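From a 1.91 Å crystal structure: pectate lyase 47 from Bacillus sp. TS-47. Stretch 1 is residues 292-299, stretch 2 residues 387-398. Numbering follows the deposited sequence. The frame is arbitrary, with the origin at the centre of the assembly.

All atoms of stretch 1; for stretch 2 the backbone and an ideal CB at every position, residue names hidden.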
ATOM      1  N   GLY A 292       0.721  14.451  -6.723  1.00 13.23           N
ATOM      2  CA  GLY A 292       1.943  14.660  -5.982  1.00 13.54           C
ATOM      3  C   GLY A 292       3.307  14.643  -6.615  1.00 14.20           C
ATOM      4  O   GLY A 292       3.538  14.014  -7.645  1.00 15.07           O
ATOM      5  N   GLN A 293       4.205  15.371  -5.963  1.00 14.25           N
ATOM      6  CA  GLN A 293       5.600  15.418  -6.347  1.00 13.29           C
ATOM      7  C   GLN A 293       6.097  14.183  -5.611  1.00 12.12           C
ATOM      8  O   GLN A 293       6.349  14.210  -4.404  1.00 12.20           O
ATOM      9  CB  GLN A 293       6.256  16.690  -5.820  1.00 13.14           C
ATOM     10  CG  GLN A 293       5.844  17.911  -6.638  1.00 15.03           C
ATOM     11  CD  GLN A 293       6.491  19.203  -6.177  1.00 16.84           C
ATOM     12  OE1 GLN A 293       6.474  20.201  -6.900  1.00 20.99           O
ATOM     13  NE2 GLN A 293       7.054  19.202  -4.977  1.00 16.65           N
ATOM     14  N   VAL A 294       6.176  13.084  -6.353  1.00 11.84           N
ATOM     15  CA  VAL A 294       6.593  11.809  -5.805  1.00  9.69           C
ATOM     16  C   VAL A 294       7.982  11.437  -6.310  1.00  9.18           C
ATOM     17  O   VAL A 294       8.218  11.351  -7.517  1.00  9.69           O
ATOM     18  CB  VAL A 294       5.582  10.704  -6.189  1.00 10.36           C
ATOM     19  CG1 VAL A 294       6.049   9.364  -5.645  1.00  9.57           C
ATOM     20  CG2 VAL A 294       4.195  11.048  -5.628  1.00  8.49           C
ATOM     21  N   HIS A 295       8.891  11.229  -5.365  1.00  9.49           N
ATOM     22  CA  HIS A 295      10.272  10.872  -5.666  1.00  8.69           C
ATOM     23  C   HIS A 295      10.409   9.356  -5.574  1.00  8.48           C
ATOM     24  O   HIS A 295      10.202   8.763  -4.510  1.00  7.65           O
ATOM     25  CB  HIS A 295      11.216  11.543  -4.664  1.00  7.23           C
ATOM     26  CG  HIS A 295      12.659  11.515  -5.073  1.00  9.76           C
ATOM     27  ND1 HIS A 295      13.684  11.802  -4.199  1.00  8.26           N
ATOM     28  CD2 HIS A 295      13.242  11.272  -6.271  1.00  9.76           C
ATOM     29  CE1 HIS A 295      14.838  11.738  -4.839  1.00 11.05           C
ATOM     30  NE2 HIS A 295      14.598  11.421  -6.099  1.00 10.29           N
ATOM     31  N   ILE A 296      10.758   8.738  -6.697  1.00  8.53           N
ATOM     32  CA  ILE A 296      10.903   7.290  -6.779  1.00  9.55           C
ATOM     33  C   ILE A 296      12.340   6.960  -7.154  1.00  9.25           C
ATOM     34  O   ILE A 296      12.746   7.194  -8.291  1.00 10.54           O
ATOM     35  CB  ILE A 296       9.968   6.723  -7.871  1.00 10.00           C
ATOM     36  CG1 ILE A 296       8.521   7.133  -7.571  1.00  9.69           C
ATOM     37  CG2 ILE A 296      10.117   5.213  -7.966  1.00 10.82           C
ATOM     38  CD1 ILE A 296       7.530   6.677  -8.629  1.00 11.62           C
ATOM     39  N   TYR A 297      13.112   6.416  -6.217  1.00  7.85           N
ATOM     40  CA  TYR A 297      14.495   6.097  -6.540  1.00  8.06           C
ATOM     41  C   TYR A 297      15.066   4.854  -5.874  1.00  7.38           C
ATOM     42  O   TYR A 297      14.635   4.452  -4.795  1.00  6.15           O
ATOM     43  CB  TYR A 297      15.389   7.314  -6.246  1.00  8.49           C
ATOM     44  CG  TYR A 297      15.708   7.574  -4.789  1.00 10.55           C
ATOM     45  CD1 TYR A 297      16.835   7.002  -4.189  1.00  8.59           C
ATOM     46  CD2 TYR A 297      14.910   8.423  -4.017  1.00  7.95           C
ATOM     47  CE1 TYR A 297      17.162   7.275  -2.861  1.00  8.75           C
ATOM     48  CE2 TYR A 297      15.229   8.702  -2.682  1.00 10.64           C
ATOM     49  CZ  TYR A 297      16.359   8.123  -2.114  1.00 10.72           C
ATOM     50  OH  TYR A 297      16.677   8.394  -0.800  1.00 11.27           O
ATOM     51  N   ASN A 298      16.036   4.243  -6.545  1.00  6.82           N
ATOM     52  CA  ASN A 298      16.706   3.055  -6.034  1.00  7.89           C
ATOM     53  C   ASN A 298      15.772   1.910  -5.656  1.00  8.55           C
ATOM     54  O   ASN A 298      16.037   1.180  -4.701  1.00  8.39           O
ATOM     55  CB  ASN A 298      17.562   3.429  -4.824  1.00  8.79           C
ATOM     56  CG  ASN A 298      18.825   4.183  -5.203  1.00 10.19           C
ATOM     57  OD1 ASN A 298      19.505   4.737  -4.340  1.00 10.45           O
ATOM     58  ND2 ASN A 298      19.152   4.199  -6.494  1.00  9.40           N
ATOM     59  N   ASN A 299      14.676   1.753  -6.388  1.00  8.86           N
ATOM     60  CA  ASN A 299      13.759   0.660  -6.101  1.00  9.55           C
ATOM     61  C   ASN A 299      14.100  -0.478  -7.046  1.00  9.75           C
ATOM     62  O   ASN A 299      14.592  -0.244  -8.151  1.00  9.39           O
ATOM     63  CB  ASN A 299      12.311   1.098  -6.308  1.00  8.94           C
ATOM     64  CG  ASN A 299      11.878   2.142  -5.303  1.00 10.40           C
ATOM     65  OD1 ASN A 299      11.718   1.850  -4.113  1.00  8.03           O
ATOM     66  ND2 ASN A 299      11.703   3.372  -5.772  1.00  9.21           N
ATOM     67  N   UNK A 387      10.146  19.591 -13.511  1.00 19.23           N
ATOM     68  CA  UNK A 387       9.237  20.637 -13.051  1.00 20.26           C
ATOM     69  C   UNK A 387       9.540  20.968 -11.595  1.00 19.61           C
ATOM     70  O   UNK A 387       9.098  21.988 -11.068  1.00 21.20           O
ATOM     71  CB  UNK A 387       7.778  20.206 -13.215  1.00 20.26           C
ATOM     72  N   UNK A 388      10.291  20.084 -10.948  1.00 17.83           N
ATOM     73  CA  UNK A 388      10.696  20.272  -9.561  1.00 17.03           C
ATOM     74  C   UNK A 388      11.950  19.440  -9.331  1.00 17.26           C
ATOM     75  O   UNK A 388      12.233  18.509 -10.087  1.00 16.98           O
ATOM     76  CB  UNK A 388       9.581  19.880  -8.590  1.00 17.03           C
ATOM     77  N   UNK A 389      12.706  19.779  -8.295  1.00 15.61           N
ATOM     78  CA  UNK A 389      13.928  19.050  -7.997  1.00 17.43           C
ATOM     79  C   UNK A 389      13.869  18.509  -6.574  1.00 16.80           C
ATOM     80  O   UNK A 389      13.806  19.279  -5.613  1.00 13.79           O
ATOM     81  CB  UNK A 389      15.155  19.945  -8.185  1.00 17.43           C
ATOM     82  N   UNK A 390      13.873  17.174  -6.423  1.00 17.46           N
ATOM     83  CA  UNK A 390      13.824  16.547  -5.097  1.00 17.18           C
ATOM     84  C   UNK A 390      15.034  16.982  -4.278  1.00 18.78           C
ATOM     85  O   UNK A 390      16.166  16.931  -4.761  1.00 17.44           O
ATOM     86  CB  UNK A 390      13.778  15.022  -5.214  1.00 17.18           C
ATOM     87  N   UNK A 391      14.799  17.403  -3.044  1.00 19.31           N
ATOM     88  CA  UNK A 391      15.894  17.837  -2.190  1.00 22.52           C
ATOM     89  C   UNK A 391      16.043  16.911  -0.985  1.00 20.48           C
ATOM     90  O   UNK A 391      17.113  16.829  -0.381  1.00 19.87           O
ATOM     91  CB  UNK A 391      15.670  19.278  -1.728  1.00 22.52           C
ATOM     92  N   UNK A 392      14.973  16.195  -0.655  1.00 17.80           N
ATOM     93  CA  UNK A 392      14.996  15.306   0.496  1.00 17.00           C
ATOM     94  C   UNK A 392      15.539  13.906   0.292  1.00 15.84           C
ATOM     95  O   UNK A 392      14.783  12.943   0.168  1.00 13.45           O
ATOM     96  CB  UNK A 392      13.570  15.182   1.036  1.00 17.00           C
ATOM     97  N   UNK A 393      16.861  13.802   0.257  1.00 15.10           N
ATOM     98  CA  UNK A 393      17.519  12.512   0.149  1.00 16.05           C
ATOM     99  C   UNK A 393      18.963  12.665   0.586  1.00 16.40           C
ATOM    100  O   UNK A 393      19.574  13.720   0.402  1.00 15.72           O
ATOM    101  CB  UNK A 393      17.432  11.961  -1.276  1.00 16.05           C
ATOM    102  N   UNK A 394      19.499  11.616   1.195  1.00 15.58           N
ATOM    103  CA  UNK A 394      20.880  11.634   1.649  1.00 15.11           C
ATOM    104  C   UNK A 394      21.795  11.097   0.558  1.00 16.16           C
ATOM    105  O   UNK A 394      22.826  11.694   0.250  1.00 15.64           O
ATOM    106  CB  UNK A 394      21.038  10.818   2.933  1.00 15.11           C
ATOM    107  N   UNK A 395      21.402   9.973  -0.035  1.00 14.80           N
ATOM    108  CA  UNK A 395      22.202   9.346  -1.073  1.00 16.23           C
ATOM    109  C   UNK A 395      21.368   8.590  -2.092  1.00 15.55           C
ATOM    110  O   UNK A 395      20.391   7.932  -1.742  1.00 15.48           O
ATOM    111  CB  UNK A 395      23.218   8.395  -0.438  1.00 16.23           C
ATOM    112  N   UNK A 396      21.763   8.686  -3.354  1.00 14.23           N
ATOM    113  CA  UNK A 396      21.101   7.946  -4.416  1.00 13.75           C
ATOM    114  C   UNK A 396      22.190   7.035  -4.962  1.00 14.13           C
ATOM    115  O   UNK A 396      23.218   7.504  -5.451  1.00 13.75           O
ATOM    116  CB  UNK A 396      20.497   8.855  -5.488  1.00 13.75           C
ATOM    117  N   UNK A 397      21.982   5.729  -4.855  1.00 13.34           N
ATOM    118  CA  UNK A 397      22.975   4.777  -5.333  1.00 13.57           C
ATOM    119  C   UNK A 397      22.931   4.572  -6.837  1.00 13.51           C
ATOM    120  O   UNK A 397      21.894   4.774  -7.471  1.00 13.18           O
ATOM    121  CB  UNK A 397      22.781   3.431  -4.631  1.00 13.57           C
ATOM    122  N   UNK A 398      24.072   4.183  -7.428  1.00 13.22           N
ATOM    123  CA  UNK A 398      24.154   3.941  -8.869  1.00 12.22           C
ATOM    124  C   UNK A 398      23.253   2.750  -9.163  1.00 12.01           C
ATOM    125  O   UNK A 398      23.280   1.756  -8.445  1.00  9.86           O
ATOM    126  CB  UNK A 398      25.591   3.687  -9.327  1.00 12.22           C
TER

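Position 387 has a CB that points toward stretch 1, but nothing there lies within 5.5 Å of it. Many residues would suit. It is Thr387, which makes no contact.

Position 388 also points toward stretch 1, with the ideal CB 3.6 Å from Gln293 OE1. The strand offers the CB of Gln293 and flat backbone, so a polar partner for the amide or a broad, flat side chain would fit. The residue is Trp388, chi1 in p. Gln293 CB sits 3.5 Å from the centroid of the six-membered ring of Trp388, over its face. Trp388 CZ2 reaches Gln293 C at 3.5 Å, and the ring edge meets the backbone of His295.

Position 389 is out of reach and leaves the choice open. It is Lys389.

Position 390 has phi -60° and psi 132°, which proline tolerates well. Its ideal CB is 3.4 Å from His295 ND1, so a small or compact apolar side chain is favoured. Pro390 lays its CB over one face of the His295 ring, 3.5 Å from the ring centroid.

Position 391 points away and is unconstrained by stretch 1. It is Met391.

Position 392 points sideways into open space. Phe392 leads its ring away. Its carbonyl does the work: water 1 links Phe392 O to His295 ND1, and water 2 links it to Tyr297 OH.

Position 393 points toward stretch 1, its ideal CB 3.7 Å from Tyr297 OH and 4.4 Å from His295 CE1. An aromatic or aliphatic group could pack there. Tyr393 presents its ring face to the edge of His295, offset, with centroids 5.7 Å apart and planes at 62°.

Position 394 points sideways with no neighbour from stretch 1, so most residues would do. It is His394; water 3 joins its backbone N to Tyr297 OH.

Position 395 points sideways, and its ideal CB meets nothing nearby. Val395 touches stretch 1 through its carbonyl, with Val395 O 3.5 Å from Tyr297 CE1.

Position 396 has its ideal CB 4.3 Å from Tyr297 CD1 and 4.4 Å from Asn298 OD1. A branched or long aliphatic side chain would suit the tyrosine ring. Ile396 places CG1 over one face of that ring, 3.9 Å from Tyr297 CD1.

Position 397 is held by its backbone, which leaves several side chains possible. His397 N donates to Asn298 OD1 (2.7 Å), and Asn298 ND2 donates to His397 O (3.0 Å). One amide thus serves both backbone groups. The imidazole adds a contact, CD2 to Asn298 OD1 at 3.5 Å.

Position 398 points away; phi -65° admits proline. Pro398 makes no contact.

Stretch 2 387-398: TWKPMFYHVIHP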
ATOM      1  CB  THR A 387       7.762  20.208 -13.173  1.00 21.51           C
ATOM      2  OG1 THR A 387       7.587  18.918 -12.578  1.00 20.32           O
ATOM      3  CG2 THR A 387       7.340  20.161 -14.635  1.00 23.14           C
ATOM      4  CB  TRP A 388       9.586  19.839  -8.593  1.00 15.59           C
ATOM      5  CG  TRP A 388       9.282  18.362  -8.596  1.00 14.18           C
ATOM      6  CD1 TRP A 388       8.720  17.642  -9.607  1.00 13.56           C
ATOM      7  CD2 TRP A 388       9.506  17.437  -7.520  1.00 13.59           C
ATOM      8  NE1 TRP A 388       8.575  16.327  -9.231  1.00 13.35           N
ATOM      9  CE2 TRP A 388       9.050  16.174  -7.955  1.00 13.44           C
ATOM     10  CE3 TRP A 388      10.047  17.555  -6.231  1.00 13.12           C
ATOM     11  CZ2 TRP A 388       9.117  15.030  -7.146  1.00 12.03           C
ATOM     12  CZ3 TRP A 388      10.112  16.415  -5.423  1.00 11.39           C
ATOM     13  CH2 TRP A 388       9.647  15.170  -5.889  1.00 11.51           C
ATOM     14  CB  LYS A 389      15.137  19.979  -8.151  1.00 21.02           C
ATOM     15  CG  LYS A 389      15.070  20.845  -9.403  1.00 25.87           C
ATOM     16  CD  LYS A 389      16.023  20.381 -10.490  1.00 30.51           C
ATOM     17  CE  LYS A 389      17.453  20.776 -10.170  1.00 30.46           C
ATOM     18  NZ  LYS A 389      18.346  20.567 -11.343  1.00 32.74           N
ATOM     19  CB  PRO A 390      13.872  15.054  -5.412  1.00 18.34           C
ATOM     20  CG  PRO A 390      13.261  14.971  -6.773  1.00 20.00           C
ATOM     21  CD  PRO A 390      13.870  16.152  -7.483  1.00 16.29           C
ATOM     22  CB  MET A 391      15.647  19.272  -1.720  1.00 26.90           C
ATOM     23  CG  MET A 391      16.796  20.230  -2.001  1.00 34.07           C
ATOM     24  SD  MET A 391      17.221  20.343  -3.756  1.00 39.39           S
ATOM     25  CE  MET A 391      16.050  21.577  -4.323  1.00 40.43           C
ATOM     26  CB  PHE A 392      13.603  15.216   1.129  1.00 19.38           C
ATOM     27  CG  PHE A 392      13.160  16.485   1.787  1.00 21.58           C
ATOM     28  CD1 PHE A 392      12.108  17.229   1.260  1.00 23.24           C
ATOM     29  CD2 PHE A 392      13.815  16.957   2.920  1.00 23.46           C
ATOM     30  CE1 PHE A 392      11.714  18.430   1.854  1.00 23.84           C
ATOM     31  CE2 PHE A 392      13.430  18.156   3.522  1.00 25.19           C
ATOM     32  CZ  PHE A 392      12.378  18.894   2.985  1.00 23.60           C
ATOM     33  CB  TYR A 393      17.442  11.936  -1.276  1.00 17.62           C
ATOM     34  CG  TYR A 393      18.168  12.719  -2.351  1.00 19.82           C
ATOM     35  CD1 TYR A 393      17.529  13.748  -3.047  1.00 20.66           C
ATOM     36  CD2 TYR A 393      19.478  12.398  -2.705  1.00 21.22           C
ATOM     37  CE1 TYR A 393      18.179  14.432  -4.079  1.00 21.14           C
ATOM     38  CE2 TYR A 393      20.136  13.075  -3.731  1.00 21.45           C
ATOM     39  CZ  TYR A 393      19.480  14.087  -4.414  1.00 21.81           C
ATOM     40  OH  TYR A 393      20.115  14.737  -5.446  1.00 24.17           O
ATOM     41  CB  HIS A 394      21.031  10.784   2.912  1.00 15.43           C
ATOM     42  CG  HIS A 394      20.570  11.468   4.160  1.00 15.03           C
ATOM     43  ND1 HIS A 394      21.441  11.908   5.132  1.00 14.37           N
ATOM     44  CD2 HIS A 394      19.330  11.807   4.585  1.00 16.24           C
ATOM     45  CE1 HIS A 394      20.758  12.486   6.105  1.00 15.36           C
ATOM     46  NE2 HIS A 394      19.474  12.439   5.798  1.00 17.73           N
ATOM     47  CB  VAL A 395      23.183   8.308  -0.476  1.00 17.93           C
ATOM     48  CG1 VAL A 395      24.081   7.750  -1.576  1.00 20.11           C
ATOM     49  CG2 VAL A 395      24.005   8.930   0.632  1.00 19.14           C
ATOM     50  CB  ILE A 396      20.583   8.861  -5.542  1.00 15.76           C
ATOM     51  CG1 ILE A 396      19.480   9.775  -5.000  1.00 16.36           C
ATOM     52  CG2 ILE A 396      20.040   8.011  -6.686  1.00 14.28           C
ATOM     53  CD1 ILE A 396      18.916  10.731  -6.022  1.00 20.71           C
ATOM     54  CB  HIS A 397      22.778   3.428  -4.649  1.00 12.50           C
ATOM     55  CG  HIS A 397      22.791   3.507  -3.158  1.00 13.80           C
ATOM     56  ND1 HIS A 397      23.899   3.911  -2.445  1.00 16.19           N
ATOM     57  CD2 HIS A 397      21.823   3.259  -2.245  1.00 13.30           C
ATOM     58  CE1 HIS A 397      23.612   3.911  -1.156  1.00 14.15           C
ATOM     59  NE2 HIS A 397      22.358   3.521  -1.007  1.00 17.12           N
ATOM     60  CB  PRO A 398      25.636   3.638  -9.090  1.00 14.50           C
ATOM     61  CG  PRO A 398      26.075   3.067  -7.764  1.00 16.30           C
ATOM     62  CD  PRO A 398      25.379   3.966  -6.779  1.00 14.43           C
TER
HETATM   63  O   HOH W   1      12.788  12.605  -1.702  1.00  8.06           O
HETATM   64  O   HOH W   2      15.134   9.950   0.775  1.00 18.17           O
HETATM   65  O   HOH W   3      18.704   8.890   0.996  1.00 30.50           O
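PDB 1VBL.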